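Local coordinates for NTP pyrophosphohydrolase MazG-like domain-containing protein (Vibrio sp. DAT722, PDB 2Q73) that probably hydrolyses nucleoside triphosphates to monophosphates and pyrophosphate as a magnesium-dependent MazG-type house-cleaning enzyme, at residues E5-I10 and V75-T80; I28-E33 and A56-D61; G44-T47 and G53-A56. All coordinates share one frame; numbering follows the deposited sequence.

Interaction 1. Residues E5-I10 and V75-T80; sequences ELQSHI and VNLEKT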
ATOM      1  N   GLU C   5      -0.948   5.475  25.811  1.00 30.32           N
ATOM      2  CA  GLU C   5      -1.995   6.494  25.989  1.00 30.41           C
ATOM      3  C   GLU C   5      -2.697   6.870  24.670  1.00 29.77           C
ATOM      4  O   GLU C   5      -3.918   7.030  24.640  1.00 29.78           O
ATOM      5  CB  GLU C   5      -1.438   7.745  26.685  1.00 30.44           C
ATOM      6  CG  GLU C   5      -1.122   7.533  28.157  1.00 31.34           C
ATOM      7  CD  GLU C   5      -0.156   8.575  28.741  1.00 32.00           C
ATOM      8  OE1 GLU C   5       0.269   9.514  28.017  1.00 34.65           O
ATOM      9  OE2 GLU C   5       0.191   8.437  29.933  1.00 33.67           O
ATOM     10  N   LEU C   6      -1.931   7.021  23.593  1.00 28.95           N
ATOM     11  CA  LEU C   6      -2.516   7.291  22.286  1.00 28.90           C
ATOM     12  C   LEU C   6      -3.424   6.128  21.870  1.00 28.61           C
ATOM     13  O   LEU C   6      -4.558   6.335  21.414  1.00 28.11           O
ATOM     14  CB  LEU C   6      -1.421   7.534  21.239  1.00 28.87           C
ATOM     15  CG  LEU C   6      -1.880   7.762  19.792  1.00 28.63           C
ATOM     16  CD1 LEU C   6      -2.695   9.046  19.664  1.00 31.19           C
ATOM     17  CD2 LEU C   6      -0.688   7.792  18.839  1.00 29.32           C
ATOM     18  N   GLN C   7      -2.926   4.904  22.046  1.00 28.67           N
ATOM     19  CA  GLN C   7      -3.674   3.701  21.661  1.00 28.64           C
ATOM     20  C   GLN C   7      -4.981   3.607  22.452  1.00 28.68           C
ATOM     21  O   GLN C   7      -6.031   3.296  21.883  1.00 28.42           O
ATOM     22  CB  GLN C   7      -2.830   2.449  21.875  1.00 28.52           C
ATOM     23  CG  GLN C   7      -3.159   1.299  20.935  1.00 29.08           C
ATOM     24  CD  GLN C   7      -2.545  -0.014  21.387  1.00 28.99           C
ATOM     25  OE1 GLN C   7      -1.333  -0.104  21.647  1.00 28.39           O
ATOM     26  NE2 GLN C   7      -3.375  -1.042  21.477  1.00 27.85           N
ATOM     27  N   SER C   8      -4.919   3.900  23.752  1.00 28.15           N
ATOM     28  CA  SER C   8      -6.110   3.832  24.600  1.00 28.74           C
ATOM     29  C   SER C   8      -7.090   4.984  24.346  1.00 28.72           C
ATOM     30  O   SER C   8      -8.301   4.778  24.408  1.00 28.40           O
ATOM     31  CB  SER C   8      -5.762   3.664  26.090  1.00 29.01           C
ATOM     32  OG  SER C   8      -5.176   4.830  26.611  1.00 30.31           O
ATOM     33  N   HIS C   9      -6.577   6.172  24.024  1.00 29.06           N
ATOM     34  CA  HIS C   9      -7.430   7.304  23.631  1.00 29.69           C
ATOM     35  C   HIS C   9      -8.165   7.028  22.307  1.00 28.88           C
ATOM     36  O   HIS C   9      -9.345   7.350  22.167  1.00 28.42           O
ATOM     37  CB  HIS C   9      -6.619   8.615  23.576  1.00 30.04           C
ATOM     38  CG  HIS C   9      -6.308   9.194  24.924  1.00 33.14           C
ATOM     39  ND1 HIS C   9      -5.942  10.511  25.102  1.00 35.45           N
ATOM     40  CD2 HIS C   9      -6.329   8.642  26.163  1.00 34.12           C
ATOM     41  CE1 HIS C   9      -5.737  10.741  26.388  1.00 35.99           C
ATOM     42  NE2 HIS C   9      -5.965   9.622  27.053  1.00 35.46           N
ATOM     43  N   ILE C  10      -7.482   6.402  21.353  1.00 28.55           N
ATOM     44  CA  ILE C  10      -8.113   6.036  20.089  1.00 28.33           C
ATOM     45  C   ILE C  10      -9.193   4.974  20.331  1.00 29.12           C
ATOM     46  O   ILE C  10     -10.297   5.079  19.787  1.00 29.86           O
ATOM     47  CB  ILE C  10      -7.081   5.574  19.049  1.00 27.88           C
ATOM     48  CG1 ILE C  10      -6.211   6.760  18.611  1.00 26.93           C
ATOM     49  CG2 ILE C  10      -7.775   4.910  17.815  1.00 27.23           C
ATOM     50  CD1 ILE C  10      -5.076   6.361  17.651  1.00 27.56           C
ATOM     51  N   VAL C  75      -3.614  -6.188  20.213  1.00 25.29           N
ATOM     52  CA  VAL C  75      -2.182  -5.903  20.311  1.00 25.36           C
ATOM     53  C   VAL C  75      -1.875  -4.735  21.263  1.00 25.42           C
ATOM     54  O   VAL C  75      -2.518  -3.688  21.203  1.00 25.35           O
ATOM     55  CB  VAL C  75      -1.562  -5.611  18.927  1.00 25.96           C
ATOM     56  CG1 VAL C  75      -0.061  -5.320  19.081  1.00 25.12           C
ATOM     57  CG2 VAL C  75      -1.812  -6.782  17.968  1.00 25.77           C
ATOM     58  N   ASN C  76      -0.875  -4.930  22.114  1.00 24.73           N
ATOM     59  CA  ASN C  76      -0.344  -3.871  22.962  1.00 25.40           C
ATOM     60  C   ASN C  76       0.962  -3.384  22.318  1.00 25.25           C
ATOM     61  O   ASN C  76       1.977  -4.084  22.344  1.00 25.13           O
ATOM     62  CB  ASN C  76      -0.119  -4.399  24.389  1.00 25.69           C
ATOM     63  CG  ASN C  76       0.415  -3.332  25.350  1.00 26.48           C
ATOM     64  OD1 ASN C  76       1.145  -2.425  24.962  1.00 27.80           O
ATOM     65  ND2 ASN C  76       0.061  -3.458  26.613  1.00 28.88           N
ATOM     66  N   LEU C  77       0.929  -2.187  21.741  1.00 25.27           N
ATOM     67  CA  LEU C  77       2.063  -1.701  20.944  1.00 26.06           C
ATOM     68  C   LEU C  77       3.293  -1.409  21.803  1.00 26.17           C
ATOM     69  O   LEU C  77       4.423  -1.694  21.397  1.00 26.45           O
ATOM     70  CB  LEU C  77       1.678  -0.492  20.072  1.00 25.59           C
ATOM     71  CG  LEU C  77       0.767  -0.809  18.885  1.00 26.44           C
ATOM     72  CD1 LEU C  77       0.129   0.469  18.341  1.00 26.90           C
ATOM     73  CD2 LEU C  77       1.510  -1.582  17.791  1.00 25.74           C
ATOM     74  N   GLU C  78       3.066  -0.852  22.994  1.00 26.46           N
ATOM     75  CA  GLU C  78       4.154  -0.546  23.923  1.00 26.88           C
ATOM     76  C   GLU C  78       4.852  -1.833  24.371  1.00 26.35           C
ATOM     77  O   GLU C  78       6.073  -1.905  24.360  1.00 26.06           O
ATOM     78  CB  GLU C  78       3.638   0.303  25.090  1.00 26.81           C
ATOM     79  CG  GLU C  78       4.646   0.589  26.223  1.00 29.62           C
ATOM     80  CD  GLU C  78       5.807   1.495  25.824  1.00 33.01           C
ATOM     81  OE1 GLU C  78       5.802   2.087  24.721  1.00 34.48           O
ATOM     82  OE2 GLU C  78       6.743   1.621  26.646  1.00 35.77           O
ATOM     83  N   LYS C  79       4.075  -2.858  24.719  1.00 26.19           N
ATOM     84  CA  LYS C  79       4.643  -4.156  25.107  1.00 25.79           C
ATOM     85  C   LYS C  79       5.382  -4.816  23.938  1.00 25.27           C
ATOM     86  O   LYS C  79       6.464  -5.390  24.128  1.00 24.57           O
ATOM     87  CB  LYS C  79       3.565  -5.093  25.667  1.00 25.92           C
ATOM     88  CG  LYS C  79       4.100  -6.378  26.306  1.00 27.44           C
ATOM     89  CD  LYS C  79       4.850  -6.098  27.609  1.00 30.61           C
ATOM     90  CE  LYS C  79       5.318  -7.388  28.281  1.00 31.79           C
ATOM     91  NZ  LYS C  79       5.956  -7.119  29.595  1.00 34.23           N
ATOM     92  N   THR C  80       4.793  -4.725  22.743  1.00 24.71           N
ATOM     93  CA  THR C  80       5.414  -5.246  21.521  1.00 24.35           C
ATOM     94  C   THR C  80       6.752  -4.542  21.273  1.00 24.37           C
ATOM     95  O   THR C  80       7.766  -5.199  20.998  1.00 24.10           O
ATOM     96  CB  THR C  80       4.473  -5.138  20.286  1.00 24.89           C
ATOM     97  OG1 THR C  80       3.262  -5.856  20.560  1.00 24.19           O
ATOM     98  CG2 THR C  80       5.129  -5.733  19.056  1.00 23.87           C
TER
HETATM   99  O   HOH W   1       0.538   0.336  23.803  1.00 26.58           O
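Gln7, on helix 3-13, reaches the N-terminal end of helix 77-90 and clasps its backbone with both ends of one amide. The contact joins the first helix of this all-alpha MazG fold to the N-capped start of the last. At Val75 the partner is the carbonyl: Gln7 NE2 donates to Val75 O at 2.8 Å, nearly along the C=O axis. Gln7 NE2 also bonds to Asn71 of helix 55-72. Asn76 is the N-cap of helix 77-90, and its OD1 accepts from Lys79 N at 3.0 Å. The Lys79 N-H comes from above the carbonyl plane of that side chain. Leu77 N then donates to Gln7 OE1 at 3.1 Å, and the bond is close to straight (164°). The Gln7 chain can span the gap because CG stands opposite the backbone N (chi1 -151°) and the chain stays extended beyond it. The Leu77 side chain lies against the amide, with Leu77 CB 3.4 Å from Gln7 OE1. Two N-H groups of the first helical turn are thus served from helix 3-13, one directly and one through water. Water 1 donates to Gln7 OE1 and accepts from Glu78 N, with both bonds 2.9 Å long.

Interaction 2. Residues I28-E33 and A56-D61; sequences IEEVGE and AEELYD. With MG (magnesium ion), chain G.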
ATOM      1  N   ILE C  28      -4.679   1.379   4.296  1.00 25.81           N
ATOM      2  CA  ILE C  28      -4.146   1.396   2.923  1.00 25.58           C
ATOM      3  C   ILE C  28      -4.485   2.739   2.232  1.00 26.17           C
ATOM      4  O   ILE C  28      -3.643   3.286   1.511  1.00 25.30           O
ATOM      5  CB  ILE C  28      -4.640   0.193   2.115  1.00 26.32           C
ATOM      6  CG1 ILE C  28      -4.382  -1.132   2.881  1.00 25.42           C
ATOM      7  CG2 ILE C  28      -4.052   0.209   0.641  1.00 25.45           C
ATOM      8  CD1 ILE C  28      -2.901  -1.398   3.241  1.00 27.45           C
ATOM      9  N   GLU C  29      -5.692   3.277   2.482  1.00 25.81           N
ATOM     10  CA  GLU C  29      -6.062   4.588   1.934  0.80 26.55           C
ATOM     11  C   GLU C  29      -5.095   5.646   2.429  1.00 26.04           C
ATOM     12  O   GLU C  29      -4.659   6.508   1.657  1.00 26.46           O
ATOM     13  CB  GLU C  29      -7.499   4.969   2.324  0.80 26.50           C
ATOM     14  CG  GLU C  29      -8.525   4.175   1.603  0.80 28.40           C
ATOM     15  CD  GLU C  29      -9.884   4.294   2.257  0.80 30.16           C
ATOM     16  OE1 GLU C  29     -10.318   5.443   2.481  0.80 30.08           O
ATOM     17  OE2 GLU C  29     -10.496   3.238   2.540  0.80 27.79           O
ATOM     18  N   GLU C  30      -4.752   5.592   3.714  1.00 26.18           N
ATOM     19  CA  GLU C  30      -3.833   6.615   4.266  1.00 28.19           C
ATOM     20  C   GLU C  30      -2.412   6.460   3.755  1.00 27.86           C
ATOM     21  O   GLU C  30      -1.712   7.457   3.552  1.00 28.45           O
ATOM     22  CB  GLU C  30      -3.845   6.646   5.802  1.00 27.78           C
ATOM     23  CG  GLU C  30      -5.234   6.913   6.405  1.00 29.23           C
ATOM     24  CD  GLU C  30      -5.904   8.210   5.959  1.00 33.69           C
ATOM     25  OE1 GLU C  30      -5.250   9.166   5.493  1.00 33.78           O
ATOM     26  OE2 GLU C  30      -7.144   8.285   6.103  1.00 38.60           O
ATOM     27  N   VAL C  31      -1.992   5.220   3.528  1.00 27.56           N
ATOM     28  CA  VAL C  31      -0.676   4.964   2.977  1.00 27.10           C
ATOM     29  C   VAL C  31      -0.622   5.586   1.573  1.00 27.83           C
ATOM     30  O   VAL C  31       0.398   6.170   1.201  1.00 27.96           O
ATOM     31  CB  VAL C  31      -0.363   3.469   2.970  1.00 28.15           C
ATOM     32  CG1 VAL C  31       0.877   3.139   2.115  1.00 28.36           C
ATOM     33  CG2 VAL C  31      -0.104   2.975   4.408  1.00 26.75           C
ATOM     34  N   GLY C  32      -1.700   5.457   0.794  1.00 26.30           N
ATOM     35  CA  GLY C  32      -1.720   6.072  -0.552  1.00 26.09           C
ATOM     36  C   GLY C  32      -1.662   7.586  -0.498  1.00 26.45           C
ATOM     37  O   GLY C  32      -0.980   8.217  -1.286  1.00 25.03           O
ATOM     38  N   GLU C  33      -2.381   8.175   0.453  1.00 25.86           N
ATOM     39  CA  GLU C  33      -2.318   9.630   0.650  1.00 26.70           C
ATOM     40  C   GLU C  33      -0.934  10.045   1.133  1.00 25.98           C
ATOM     41  O   GLU C  33      -0.431  11.102   0.728  1.00 27.53           O
ATOM     42  CB  GLU C  33      -3.421  10.071   1.622  1.00 25.43           C
ATOM     43  CG  GLU C  33      -4.804   9.886   0.991  1.00 26.85           C
ATOM     44  CD  GLU C  33      -5.965  10.472   1.806  1.00 32.21           C
ATOM     45  OE1 GLU C  33      -5.744  10.992   2.934  1.00 37.96           O
ATOM     46  OE2 GLU C  33      -7.121  10.431   1.288  1.00 38.96           O
ATOM     47  N   ALA C  56       3.065  15.472   7.359  1.00 26.05           N
ATOM     48  CA  ALA C  56       2.723  15.367   8.793  1.00 25.39           C
ATOM     49  C   ALA C  56       1.335  14.769   9.013  1.00 25.60           C
ATOM     50  O   ALA C  56       1.170  13.826   9.809  1.00 24.70           O
ATOM     51  CB  ALA C  56       2.836  16.745   9.477  1.00 25.10           C
ATOM     52  N   GLU C  57       0.341  15.309   8.311  1.00 25.79           N
ATOM     53  CA  GLU C  57      -1.029  14.798   8.426  1.00 27.04           C
ATOM     54  C   GLU C  57      -1.119  13.346   8.017  1.00 26.62           C
ATOM     55  O   GLU C  57      -1.732  12.535   8.721  1.00 26.41           O
ATOM     56  CB  GLU C  57      -2.014  15.638   7.612  1.00 27.42           C
ATOM     57  CG  GLU C  57      -3.293  14.913   7.246  1.00 31.12           C
ATOM     58  CD  GLU C  57      -4.432  15.843   6.932  1.00 37.47           C
ATOM     59  OE1 GLU C  57      -4.759  15.998   5.732  1.00 41.19           O
ATOM     60  OE2 GLU C  57      -4.999  16.422   7.885  1.00 39.46           O
ATOM     61  N   GLU C  58      -0.503  12.996   6.887  1.00 26.45           N
ATOM     62  CA  GLU C  58      -0.639  11.641   6.381  1.00 26.50           C
ATOM     63  C   GLU C  58       0.082  10.630   7.268  1.00 26.18           C
ATOM     64  O   GLU C  58      -0.442   9.534   7.476  1.00 27.05           O
ATOM     65  CB  GLU C  58      -0.187  11.519   4.907  1.00 27.13           C
ATOM     66  CG  GLU C  58      -0.823  12.572   3.969  1.00 27.99           C
ATOM     67  CD  GLU C  58      -2.341  12.745   4.104  1.00 32.52           C
ATOM     68  OE1 GLU C  58      -3.027  11.854   4.633  1.00 33.92           O
ATOM     69  OE2 GLU C  58      -2.848  13.796   3.643  1.00 33.86           O
ATOM     70  N   LEU C  59       1.254  11.001   7.800  1.00 25.80           N
ATOM     71  CA  LEU C  59       1.978  10.148   8.764  1.00 26.02           C
ATOM     72  C   LEU C  59       1.156   9.915  10.035  1.00 26.45           C
ATOM     73  O   LEU C  59       1.035   8.773  10.502  1.00 26.61           O
ATOM     74  CB  LEU C  59       3.357  10.725   9.114  1.00 24.90           C
ATOM     75  CG  LEU C  59       4.474  10.624   8.049  1.00 25.07           C
ATOM     76  CD1 LEU C  59       5.710  11.369   8.491  1.00 24.13           C
ATOM     77  CD2 LEU C  59       4.821   9.169   7.681  1.00 24.82           C
ATOM     78  N   TYR C  60       0.574  10.986  10.569  1.00 26.73           N
ATOM     79  CA  TYR C  60      -0.334  10.849  11.708  1.00 26.55           C
ATOM     80  C   TYR C  60      -1.528   9.938  11.346  1.00 27.20           C
ATOM     81  O   TYR C  60      -1.924   9.079  12.134  1.00 27.11           O
ATOM     82  CB  TYR C  60      -0.843  12.202  12.208  1.00 27.32           C
ATOM     83  CG  TYR C  60      -1.731  11.995  13.424  1.00 26.46           C
ATOM     84  CD1 TYR C  60      -1.178  11.864  14.692  1.00 27.47           C
ATOM     85  CD2 TYR C  60      -3.109  11.819  13.280  1.00 27.30           C
ATOM     86  CE1 TYR C  60      -1.999  11.626  15.813  1.00 29.06           C
ATOM     87  CE2 TYR C  60      -3.926  11.567  14.378  1.00 27.11           C
ATOM     88  CZ  TYR C  60      -3.366  11.469  15.634  1.00 28.92           C
ATOM     89  OH  TYR C  60      -4.184  11.232  16.728  1.00 29.70           O
ATOM     90  N   ASP C  61      -2.099  10.126  10.159  1.00 27.25           N
ATOM     91  CA  ASP C  61      -3.255   9.326   9.783  1.00 28.15           C
ATOM     92  C   ASP C  61      -2.914   7.832   9.666  1.00 28.63           C
ATOM     93  O   ASP C  61      -3.732   6.998  10.025  1.00 29.14           O
ATOM     94  CB  ASP C  61      -3.883   9.829   8.481  1.00 28.61           C
ATOM     95  CG  ASP C  61      -4.531  11.205   8.618  1.00 30.02           C
ATOM     96  OD1 ASP C  61      -4.692  11.731   9.740  1.00 30.97           O
ATOM     97  OD2 ASP C  61      -4.894  11.762   7.560  1.00 30.81           O
TER
HETATM   98 MG    MG G 503      -5.366  11.408   5.168  0.50 21.64          MG
HETATM   99  O   HOH W   2      -7.821  10.879   5.879  1.00 47.14           O
HETATM  100  O   HOH W   3      -5.688  13.586   4.235  1.00 45.84           O
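Glu30 and Glu58 bend in the same way: CG lies opposite the carbonyl carbon in both, and a bend at chi2 (-57° in Glu30) brings OE1 to the magnesium ion. Glu33 stays extended beyond CG, and the shorter Asp61 needs no fold. Together they form the four-carboxylate magnesium site of the MazG family. Segments 28-33 and 56-61, of helices 20-39 and 55-72, run nearly antiparallel. The register pairs Glu30 with Asp61 and Glu33 with Glu58. Each residue gives the magnesium ion one oxygen. Glu30 OE1 and Glu33 OE1 both lie 2.3 Å from the ion, Glu58 OE1 lies at 2.4 Å, and Asp61 OD2 at 2.5 Å. The paired carboxylates are turned almost at right angles, 78° for Glu30 with Asp61 and 88° for Glu33 with Glu58. Like-charged oxygens meet closely here, such as Glu33 OE1 and Glu58 OE1 at 3.3 Å. The cation probably offsets their repulsion. Asp61 is also held from the second shell: its OD1 forms a salt bridge with Lys84 of the second subunit, so the site draws on that subunit. Water 2 donates to Glu30 OE2, and more weakly to Asp61 OD2. Water 3 is a fifth ligand of magnesium, and it also donates to Glu58 OE2 at 2.9 Å.

Interaction 3. Residues G44-T47 and G53-A56; sequences GQPT and GSVA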
ATOM      1  N   GLY C  44       8.108  19.041   6.503  1.00 27.42           N
ATOM      2  CA  GLY C  44       8.167  20.012   7.592  1.00 26.71           C
ATOM      3  C   GLY C  44       7.010  19.874   8.567  1.00 26.51           C
ATOM      4  O   GLY C  44       6.174  18.979   8.434  1.00 27.05           O
ATOM      5  N   GLN C  45       6.962  20.765   9.557  1.00 26.89           N
ATOM      6  CA  GLN C  45       5.867  20.771  10.534  1.00 26.86           C
ATOM      7  C   GLN C  45       4.889  21.900  10.186  1.00 26.65           C
ATOM      8  O   GLN C  45       5.235  23.057  10.325  1.00 25.63           O
ATOM      9  CB  GLN C  45       6.418  20.945  11.960  1.00 27.04           C
ATOM     10  CG  GLN C  45       5.367  20.845  13.070  1.00 28.46           C
ATOM     11  CD  GLN C  45       4.476  19.616  12.970  1.00 29.08           C
ATOM     12  OE1 GLN C  45       4.949  18.488  12.822  1.00 32.33           O
ATOM     13  NE2 GLN C  45       3.168  19.831  13.068  1.00 30.85           N
ATOM     14  N   PRO C  46       3.685  21.556   9.686  1.00 26.70           N
ATOM     15  CA  PRO C  46       2.704  22.565   9.269  1.00 26.73           C
ATOM     16  C   PRO C  46       1.988  23.279  10.410  1.00 27.42           C
ATOM     17  O   PRO C  46       1.812  22.698  11.486  1.00 27.60           O
ATOM     18  CB  PRO C  46       1.690  21.737   8.465  1.00 27.00           C
ATOM     19  CG  PRO C  46       1.747  20.396   9.089  1.00 26.30           C
ATOM     20  CD  PRO C  46       3.203  20.189   9.397  1.00 26.14           C
ATOM     21  N   THR C  47       1.570  24.524  10.170  1.00 27.59           N
ATOM     22  CA  THR C  47       0.571  25.162  11.027  1.00 28.39           C
ATOM     23  C   THR C  47      -0.795  24.609  10.628  1.00 28.63           C
ATOM     24  O   THR C  47      -0.909  23.832   9.683  1.00 28.78           O
ATOM     25  CB  THR C  47       0.519  26.733  10.891  1.00 28.51           C
ATOM     26  OG1 THR C  47      -0.071  27.066   9.546  1.00 30.68           O
ATOM     27  CG2 THR C  47       2.010  27.325  11.071  1.00 28.33           C
ATOM     28  N   GLY C  53      -3.277  17.572   3.622  1.00 30.29           N
ATOM     29  CA  GLY C  53      -2.420  17.020   2.575  1.00 29.78           C
ATOM     30  C   GLY C  53      -0.927  17.020   2.881  1.00 29.16           C
ATOM     31  O   GLY C  53      -0.128  16.567   2.053  1.00 29.21           O
ATOM     32  N   SER C  54      -0.537  17.540   4.045  1.00 27.98           N
ATOM     33  CA  SER C  54       0.868  17.534   4.446  1.00 26.79           C
ATOM     34  C   SER C  54       1.391  16.126   4.765  1.00 26.69           C
ATOM     35  O   SER C  54       0.638  15.217   5.125  1.00 26.34           O
ATOM     36  CB  SER C  54       1.097  18.441   5.650  1.00 26.37           C
ATOM     37  OG  SER C  54       0.517  17.870   6.811  1.00 26.36           O
ATOM     38  N   VAL C  55       2.698  15.952   4.645  1.00 26.09           N
ATOM     39  CA  VAL C  55       3.327  14.703   5.052  1.00 26.69           C
ATOM     40  C   VAL C  55       3.005  14.433   6.533  1.00 26.16           C
ATOM     41  O   VAL C  55       2.682  13.297   6.903  1.00 26.91           O
ATOM     42  CB  VAL C  55       4.869  14.736   4.788  1.00 27.11           C
ATOM     43  CG1 VAL C  55       5.554  13.528   5.441  1.00 25.81           C
ATOM     44  CG2 VAL C  55       5.152  14.702   3.257  1.00 27.24           C
ATOM     45  N   ALA C  56       3.065  15.472   7.359  1.00 26.05           N
ATOM     46  CA  ALA C  56       2.723  15.367   8.793  1.00 25.39           C
ATOM     47  C   ALA C  56       1.335  14.769   9.013  1.00 25.60           C
ATOM     48  O   ALA C  56       1.170  13.826   9.809  1.00 24.70           O
ATOM     49  CB  ALA C  56       2.836  16.745   9.477  1.00 25.10           C
TER
HETATM   50  O   HOH W   4       4.399  17.881   6.586  1.00 16.27           O
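Residues 44-47 run without regular structure past the start of helix 55-72, with Gln45 nearest Ala56 and Pro46 nearest Ser54 by CA position. Pro46 carries the contact. Its ring meets the first turn of the helix through two carbons. Pro46 CD presses on the methyl of Ala56, and at 3.5 Å from Ala56 CB it is tighter than usual for two carbons. Pro46 CG reaches the hydroxyl of Ser54, 3.6 Å from Ser54 OG, and lies 3.8 Å from Ala56 CB. Ser54 is the N-cap of helix 55-72. Its OG sits between the backbone N and the carbonyl carbon (chi1 71°). There it bonds to Glu57 N, and it also bonds to Leu51 O. The proline thus lies beside a hydroxyl already engaged with the backbone. Gly44 adds a polar link to the same turn: water 4 donates to Gly44 O at 2.8 Å and accepts from Ala56 N at 2.9 Å. The Gln45 amide turns mainly to another chain: OE1 accepts from N of Asn76 of the second subunit, and NE2 bonds to OG1 of Thr80 of that subunit. No direct hydrogen bond joins the two segments. The connecting loop therefore meets the helix start through apolar contact and one water bridge, while the early helix N-H groups of Ala56 and Glu57 gain partners from water and the Ser54 cap.

In the fold
Interaction 1 closes the long loop of the chain, joining helix 3-13 to helix 77-90, and interactions 2 and 3 are nested inside it. Interactions 2 and 3 share Ala56 and helix 55-72; their centres are 11 Å apart, and Glu58 OE2 lies 3.4 Å from Gly53 CA. The loop contact therefore sits next to the magnesium site. Interaction 1 lies across the chain's centre, its centre 19 Å from that of interaction 2 and 24 Å from that of interaction 3. Leu6 still touches Tyr60. All three reach the second subunit: Gln45 of interaction 3 bonds to Asn76 and Thr80 of that subunit, so residues of interactions 1 and 3 meet across the subunit interface.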